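Local coordinates for major capsid protein (PDB 5J7O), which probably builds the capsid shell of Faustovirus, a large double-stranded DNA virus, as a trimer of double jelly-roll subunits, at residues P197-T202 with L299-R304; L417-R422 with K614-L619. One frame throughout, in Å; residues are numbered along the deposited sequence.

Followed from the N terminus, the chain closes contact 1 first, when the loop segment 299-304, just past strand 293-298, returns to segment 197-202 after 96 intervening residues. Contact 2 opens only later: segment 417-422 is followed by 191 residues, rich in strand, before 614-619 pairs with it near the C-terminal end. The two closures therefore follow in series, neither nested nor crossed. In space they meet: the centres of contact 1 and contact 2 are about 9 Å apart. Tyr421 joins them, its OH 2.6 Å from Leu300 O and its backbone N 3.0 Å from Asp199 OD1, both probable hydrogen bonds. Thus the sheet containing 196-202 is tied to that containing 415-428.

Contact 1: residues P197-T202 with L299-R304; sequences PLDEYT and LLFWFR
Tyr201 reaches from strand 196-202 into the loop 299-304 and buries more surface there than any other residue of the contact, with Phe301 and Asp199 next. Its CG sits between the backbone N and the carbonyl carbon (chi1 62°), and the phenol OH ends at the backbone of the loop. There it accepts the N-H of Leu300, at 2.9 Å from Leu300 N to Tyr201 OH and nearly straight at 163°. The bond engages the central residue of an inverse gamma turn, where the loop backbone folds back on itself.

The same phenol ring turns its edge to one face of Phe301, a T-shaped pair with centroids 5.3 Å apart and planes at 62°. CE2 of Tyr201 lies over that face, displaced toward the rim. Asp199 meets Phe301 differently: its OD2 lies in the ring plane at the edge, 3.2 Å from CD1 of Phe301, where the ring's slightly positive hydrogens may offset part of the cost of burying an oxygen that has no hydrogen-bonding partner in the model. The other oxygen, OD1, accepts the backbone N of Tyr421. At the corner of the strand, CD2 of Leu198 packs 3.4 Å from CH2 of Trp302, the two side chains crossing at about a right angle.

Leu198 and Asp199 both face Phe191 on the neighbouring strand, a classic beta bulge. The arrangement is thus an aromatic packing of a bulged edge strand against a turn-containing loop, in the interior of a double jelly-roll capsid protein.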
loop_
_atom_site.group_PDB
_atom_site.type_symbol
_atom_site.label_atom_id
_atom_site.label_comp_id
_atom_site.label_asym_id
_atom_site.label_seq_id
_atom_site.Cartn_x
_atom_site.Cartn_y
_atom_site.Cartn_z
ATOM N N PRO B 197 -13.290 16.365 -35.011
ATOM C CA PRO B 197 -12.952 15.703 -33.746
ATOM C C PRO B 197 -14.198 15.443 -32.916
ATOM O O PRO B 197 -14.829 16.384 -32.425
ATOM C CB PRO B 197 -12.013 16.703 -33.060
ATOM C CG PRO B 197 -11.447 17.515 -34.176
ATOM C CD PRO B 197 -12.548 17.624 -35.191
ATOM N N LEU B 198 -14.576 14.173 -32.768
ATOM C CA LEU B 198 -15.736 13.849 -31.947
ATOM C C LEU B 198 -15.388 13.907 -30.465
ATOM O O LEU B 198 -16.215 14.322 -29.646
ATOM C CB LEU B 198 -16.283 12.472 -32.329
ATOM C CG LEU B 198 -17.701 12.124 -31.867
ATOM C CD1 LEU B 198 -18.358 11.156 -32.837
ATOM C CD2 LEU B 198 -17.695 11.534 -30.470
ATOM N N ASP B 199 -14.173 13.499 -30.107
ATOM C CA ASP B 199 -13.686 13.624 -28.741
ATOM C C ASP B 199 -12.170 13.518 -28.760
ATOM O O ASP B 199 -11.594 12.828 -29.605
ATOM C CB ASP B 199 -14.285 12.559 -27.816
ATOM C CG ASP B 199 -13.982 12.824 -26.354
ATOM O OD1 ASP B 199 -13.820 14.008 -25.989
ATOM O OD2 ASP B 199 -13.901 11.854 -25.572
ATOM N N GLU B 200 -11.533 14.210 -27.819
ATOM C CA GLU B 200 -10.080 14.245 -27.763
ATOM C C GLU B 200 -9.636 14.631 -26.361
ATOM O O GLU B 200 -10.352 15.331 -25.639
ATOM C CB GLU B 200 -9.509 15.228 -28.788
ATOM C CG GLU B 200 -10.147 16.603 -28.728
ATOM C CD GLU B 200 -9.434 17.617 -29.595
ATOM O OE1 GLU B 200 -8.231 17.422 -29.874
ATOM O OE2 GLU B 200 -10.076 18.610 -29.998
ATOM N N TYR B 201 -8.446 14.166 -25.989
ATOM C CA TYR B 201 -7.843 14.523 -24.713
ATOM C C TYR B 201 -6.331 14.565 -24.885
ATOM O O TYR B 201 -5.786 14.108 -25.893
ATOM C CB TYR B 201 -8.248 13.546 -23.601
ATOM C CG TYR B 201 -7.818 12.112 -23.827
ATOM C CD1 TYR B 201 -6.552 11.677 -23.453
ATOM C CD2 TYR B 201 -8.684 11.190 -24.398
ATOM C CE1 TYR B 201 -6.157 10.370 -23.654
ATOM C CE2 TYR B 201 -8.297 9.878 -24.601
ATOM C CZ TYR B 201 -7.033 9.474 -24.226
ATOM O OH TYR B 201 -6.642 8.170 -24.425
ATOM N N THR B 202 -5.656 15.122 -23.887
ATOM C CA THR B 202 -4.210 15.281 -23.912
ATOM C C THR B 202 -3.579 14.441 -22.803
ATOM O O THR B 202 -4.254 13.680 -22.106
ATOM C CB THR B 202 -3.822 16.755 -23.769
ATOM O OG1 THR B 202 -4.168 17.216 -22.456
ATOM C CG2 THR B 202 -4.541 17.604 -24.803
ATOM N N LEU B 299 -7.002 3.789 -24.408
ATOM C CA LEU B 299 -7.589 5.026 -24.914
ATOM C C LEU B 299 -8.804 5.362 -24.057
ATOM O O LEU B 299 -9.803 4.635 -24.067
ATOM C CB LEU B 299 -7.955 4.888 -26.389
ATOM C CG LEU B 299 -6.785 4.516 -27.306
ATOM C CD1 LEU B 299 -7.168 4.674 -28.768
ATOM C CD2 LEU B 299 -5.544 5.339 -26.979
ATOM N N LEU B 300 -8.716 6.468 -23.320
ATOM C CA LEU B 300 -9.649 6.766 -22.233
ATOM C C LEU B 300 -10.888 7.507 -22.744
ATOM O O LEU B 300 -11.228 8.598 -22.288
ATOM C CB LEU B 300 -8.938 7.570 -21.151
ATOM C CG LEU B 300 -7.537 7.094 -20.761
ATOM C CD1 LEU B 300 -6.729 8.239 -20.169
ATOM C CD2 LEU B 300 -7.613 5.932 -19.782
ATOM N N PHE B 301 -11.576 6.886 -23.698
ATOM C CA PHE B 301 -12.830 7.427 -24.198
ATOM C C PHE B 301 -14.015 6.809 -23.454
ATOM O O PHE B 301 -13.882 5.826 -22.723
ATOM C CB PHE B 301 -12.962 7.193 -25.702
ATOM C CG PHE B 301 -11.995 7.994 -26.531
ATOM C CD1 PHE B 301 -12.065 9.377 -26.561
ATOM C CD2 PHE B 301 -11.033 7.360 -27.300
ATOM C CE1 PHE B 301 -11.182 10.113 -27.328
ATOM C CE2 PHE B 301 -10.148 8.092 -28.071
ATOM C CZ PHE B 301 -10.223 9.470 -28.084
ATOM N N TRP B 302 -15.193 7.408 -23.655
ATOM C CA TRP B 302 -16.374 6.978 -22.909
ATOM C C TRP B 302 -16.823 5.586 -23.336
ATOM O O TRP B 302 -17.320 4.812 -22.511
ATOM C CB TRP B 302 -17.510 7.991 -23.087
ATOM C CG TRP B 302 -18.289 7.776 -24.345
ATOM C CD1 TRP B 302 -19.427 7.039 -24.486
ATOM C CD2 TRP B 302 -17.968 8.272 -25.649
ATOM N NE1 TRP B 302 -19.841 7.049 -25.795
ATOM C CE2 TRP B 302 -18.961 7.799 -26.530
ATOM C CE3 TRP B 302 -16.941 9.072 -26.158
ATOM C CZ2 TRP B 302 -18.957 8.101 -27.887
ATOM C CZ3 TRP B 302 -16.939 9.371 -27.505
ATOM C CH2 TRP B 302 -17.941 8.886 -28.354
ATOM N N PHE B 303 -16.622 5.230 -24.608
ATOM C CA PHE B 303 -17.189 3.998 -25.144
ATOM C C PHE B 303 -16.364 2.790 -24.725
ATOM O O PHE B 303 -16.451 1.725 -25.341
ATOM C CB PHE B 303 -17.310 4.068 -26.671
ATOM C CG PHE B 303 -16.042 4.452 -27.371
ATOM C CD1 PHE B 303 -15.059 3.509 -27.639
ATOM C CD2 PHE B 303 -15.840 5.756 -27.784
ATOM C CE1 PHE B 303 -13.895 3.868 -28.298
ATOM C CE2 PHE B 303 -14.682 6.119 -28.448
ATOM C CZ PHE B 303 -13.706 5.174 -28.702
ATOM N N ARG B 304 -15.541 2.954 -23.686
ATOM C CA ARG B 304 -14.880 1.806 -23.085
ATOM C C ARG B 304 -15.875 0.941 -22.327
ATOM O O ARG B 304 -15.712 -0.285 -22.263
ATOM C CB ARG B 304 -13.757 2.288 -22.165
ATOM C CG ARG B 304 -13.218 1.257 -21.189
ATOM C CD ARG B 304 -11.881 1.717 -20.632
ATOM N NE ARG B 304 -10.953 2.012 -21.719
ATOM C CZ ARG B 304 -10.135 1.118 -22.261
ATOM N NH1 ARG B 304 -10.121 -0.127 -21.804
ATOM N NH2 ARG B 304 -9.329 1.465 -23.256
#

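Contact 2: residues L417-R422 with K614-L619; sequences LIRVYR and KCINFL
The Tyr421 ring carries Lys614 over one face: CE stands 4.2 Å from the ring centroid, only 20° off the normal, a CH-pi contact. CD of Lys614, placed by a chi2 of -63°, comes closer, 3.5 Å from CD1 of Tyr421, and a further bend at chi3 (-64°) sets CE over the ring face. The Phe618 ring instead receives Leu417 at its edge, with CD1 of the leucine 3.4 Å from CD1 of the phenylalanine. Around the Arg419 guanidinium, CG1 of Ile616 approaches obliquely.

Beneath these groups the two strands pair antiparallel. Ile418 with Asn617 and Val420 with Cys615 are the hydrogen-bonded pairs, each joined by a reciprocal pair of backbone N-H...O bonds. Cys615 O also receives the CA-H of Arg419. On the face of Ile418 and Val420, CG1 of Ile418 rests 3.8 Å from CB of Asn617, and this face packs on Leu198 and Asp199 of strand 196-202.

The opposite face is chemically mixed. Arg419 forms a salt bridge with Glu445, which may temper its repulsion from Lys614, and Tyr421 OH is bonded to Leu300 O. Aliphatic carbons and the two aromatic rings thus supply the side-chain packing, while the polar ends of Arg419 and Tyr421 find partners outside the two segments.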
loop_
_atom_site.group_PDB
_atom_site.type_symbol
_atom_site.label_atom_id
_atom_site.label_comp_id
_atom_site.label_asym_id
_atom_site.label_seq_id
_atom_site.Cartn_x
_atom_site.Cartn_y
_atom_site.Cartn_z
ATOM N N LEU B 417 -25.981 8.715 -24.649
ATOM C CA LEU B 417 -25.220 9.744 -23.956
ATOM C C LEU B 417 -23.732 9.448 -24.064
ATOM O O LEU B 417 -23.308 8.290 -24.023
ATOM C CB LEU B 417 -25.632 9.820 -22.488
ATOM C CG LEU B 417 -26.574 10.960 -22.111
ATOM C CD1 LEU B 417 -27.721 11.029 -23.093
ATOM C CD2 LEU B 417 -27.092 10.767 -20.700
ATOM N N ILE B 418 -22.938 10.505 -24.221
ATOM C CA ILE B 418 -21.489 10.388 -24.268
ATOM C C ILE B 418 -20.893 11.427 -23.330
ATOM O O ILE B 418 -21.519 12.436 -23.000
ATOM C CB ILE B 418 -20.922 10.562 -25.697
ATOM C CG1 ILE B 418 -20.871 12.039 -26.086
ATOM C CG2 ILE B 418 -21.756 9.789 -26.709
ATOM C CD1 ILE B 418 -20.236 12.288 -27.438
ATOM N N ARG B 419 -19.668 11.156 -22.886
ATOM C CA ARG B 419 -18.891 12.092 -22.086
ATOM C C ARG B 419 -17.641 12.474 -22.863
ATOM O O ARG B 419 -16.936 11.601 -23.381
ATOM C CB ARG B 419 -18.515 11.495 -20.728
ATOM C CG ARG B 419 -19.450 11.879 -19.587
ATOM C CD ARG B 419 -20.749 11.091 -19.620
ATOM N NE ARG B 419 -21.499 11.238 -18.375
ATOM C CZ ARG B 419 -22.530 10.474 -18.026
ATOM N NH1 ARG B 419 -22.937 9.501 -18.829
ATOM N NH2 ARG B 419 -23.150 10.679 -16.871
ATOM N N VAL B 420 -17.370 13.773 -22.940
ATOM C CA VAL B 420 -16.276 14.295 -23.745
ATOM C C VAL B 420 -15.388 15.181 -22.883
ATOM O O VAL B 420 -15.854 15.844 -21.950
ATOM C CB VAL B 420 -16.794 15.076 -24.971
ATOM C CG1 VAL B 420 -17.286 14.115 -26.040
ATOM C CG2 VAL B 420 -17.906 16.027 -24.557
ATOM N N TYR B 421 -14.098 15.187 -23.202
ATOM C CA TYR B 421 -13.146 16.038 -22.506
ATOM C C TYR B 421 -13.197 17.453 -23.067
ATOM O O TYR B 421 -13.373 17.656 -24.271
ATOM C CB TYR B 421 -11.729 15.479 -22.632
ATOM C CG TYR B 421 -11.550 14.104 -22.032
ATOM C CD1 TYR B 421 -11.266 13.946 -20.682
ATOM C CD2 TYR B 421 -11.656 12.965 -22.817
ATOM C CE1 TYR B 421 -11.100 12.691 -20.129
ATOM C CE2 TYR B 421 -11.489 11.706 -22.274
ATOM C CZ TYR B 421 -11.212 11.574 -20.929
ATOM O OH TYR B 421 -11.045 10.322 -20.385
ATOM N N ARG B 422 -13.040 18.435 -22.181
ATOM C CA ARG B 422 -13.013 19.842 -22.568
ATOM C C ARG B 422 -11.973 20.540 -21.702
ATOM O O ARG B 422 -12.213 20.790 -20.516
ATOM C CB ARG B 422 -14.390 20.485 -22.423
ATOM C CG ARG B 422 -15.190 20.481 -23.713
ATOM C CD ARG B 422 -14.522 21.382 -24.739
ATOM N NE ARG B 422 -15.149 21.326 -26.057
ATOM C CZ ARG B 422 -15.000 22.263 -26.987
ATOM N NH1 ARG B 422 -14.259 23.333 -26.736
ATOM N NH2 ARG B 422 -15.599 22.138 -28.164
ATOM N N LYS B 614 -15.410 17.299 -17.756
ATOM C CA LYS B 614 -16.099 16.182 -18.389
ATOM C C LYS B 614 -17.530 16.621 -18.672
ATOM O O LYS B 614 -18.329 16.789 -17.743
ATOM C CB LYS B 614 -16.061 14.939 -17.505
ATOM C CG LYS B 614 -14.675 14.339 -17.348
ATOM C CD LYS B 614 -14.135 13.859 -18.682
ATOM C CE LYS B 614 -14.986 12.736 -19.248
ATOM N NZ LYS B 614 -15.052 11.574 -18.320
ATOM N N CYS B 615 -17.849 16.810 -19.946
ATOM C CA CYS B 615 -19.147 17.319 -20.356
ATOM C C CYS B 615 -20.033 16.194 -20.876
ATOM O O CYS B 615 -19.572 15.092 -21.178
ATOM C CB CYS B 615 -18.989 18.401 -21.427
ATOM S SG CYS B 615 -18.015 19.830 -20.900
ATOM N N ILE B 616 -21.326 16.492 -20.972
ATOM C CA ILE B 616 -22.328 15.562 -21.480
ATOM C C ILE B 616 -22.730 16.006 -22.876
ATOM O O ILE B 616 -23.059 17.180 -23.091
ATOM C CB ILE B 616 -23.558 15.491 -20.557
ATOM C CG1 ILE B 616 -23.211 14.781 -19.249
ATOM C CG2 ILE B 616 -24.712 14.790 -21.258
ATOM C CD1 ILE B 616 -24.386 14.645 -18.303
ATOM N N ASN B 617 -22.699 15.075 -23.824
ATOM C CA ASN B 617 -23.244 15.309 -25.152
ATOM C C ASN B 617 -24.028 14.066 -25.557
ATOM O O ASN B 617 -24.295 13.181 -24.738
ATOM C CB ASN B 617 -22.135 15.666 -26.151
ATOM C CG ASN B 617 -22.658 16.451 -27.342
ATOM O OD1 ASN B 617 -23.782 16.237 -27.796
ATOM N ND2 ASN B 617 -21.847 17.369 -27.847
ATOM N N PHE B 618 -24.400 13.997 -26.833
ATOM C CA PHE B 618 -25.282 12.951 -27.325
ATOM C C PHE B 618 -24.784 12.478 -28.682
ATOM O O PHE B 618 -23.967 13.136 -29.330
ATOM C CB PHE B 618 -26.731 13.453 -27.415
ATOM C CG PHE B 618 -27.149 14.295 -26.240
ATOM C CD1 PHE B 618 -27.724 13.715 -25.124
ATOM C CD2 PHE B 618 -26.952 15.667 -26.246
ATOM C CE1 PHE B 618 -28.100 14.482 -24.039
ATOM C CE2 PHE B 618 -27.322 16.439 -25.162
ATOM C CZ PHE B 618 -27.900 15.846 -24.057
ATOM N N LEU B 619 -25.282 11.318 -29.104
ATOM C CA LEU B 619 -24.867 10.710 -30.363
ATOM C C LEU B 619 -26.068 10.014 -30.984
ATOM O O LEU B 619 -26.652 9.117 -30.368
ATOM C CB LEU B 619 -23.723 9.716 -30.142
ATOM C CG LEU B 619 -22.827 9.395 -31.339
ATOM C CD1 LEU B 619 -21.989 10.606 -31.715
ATOM C CD2 LEU B 619 -21.941 8.196 -31.041
#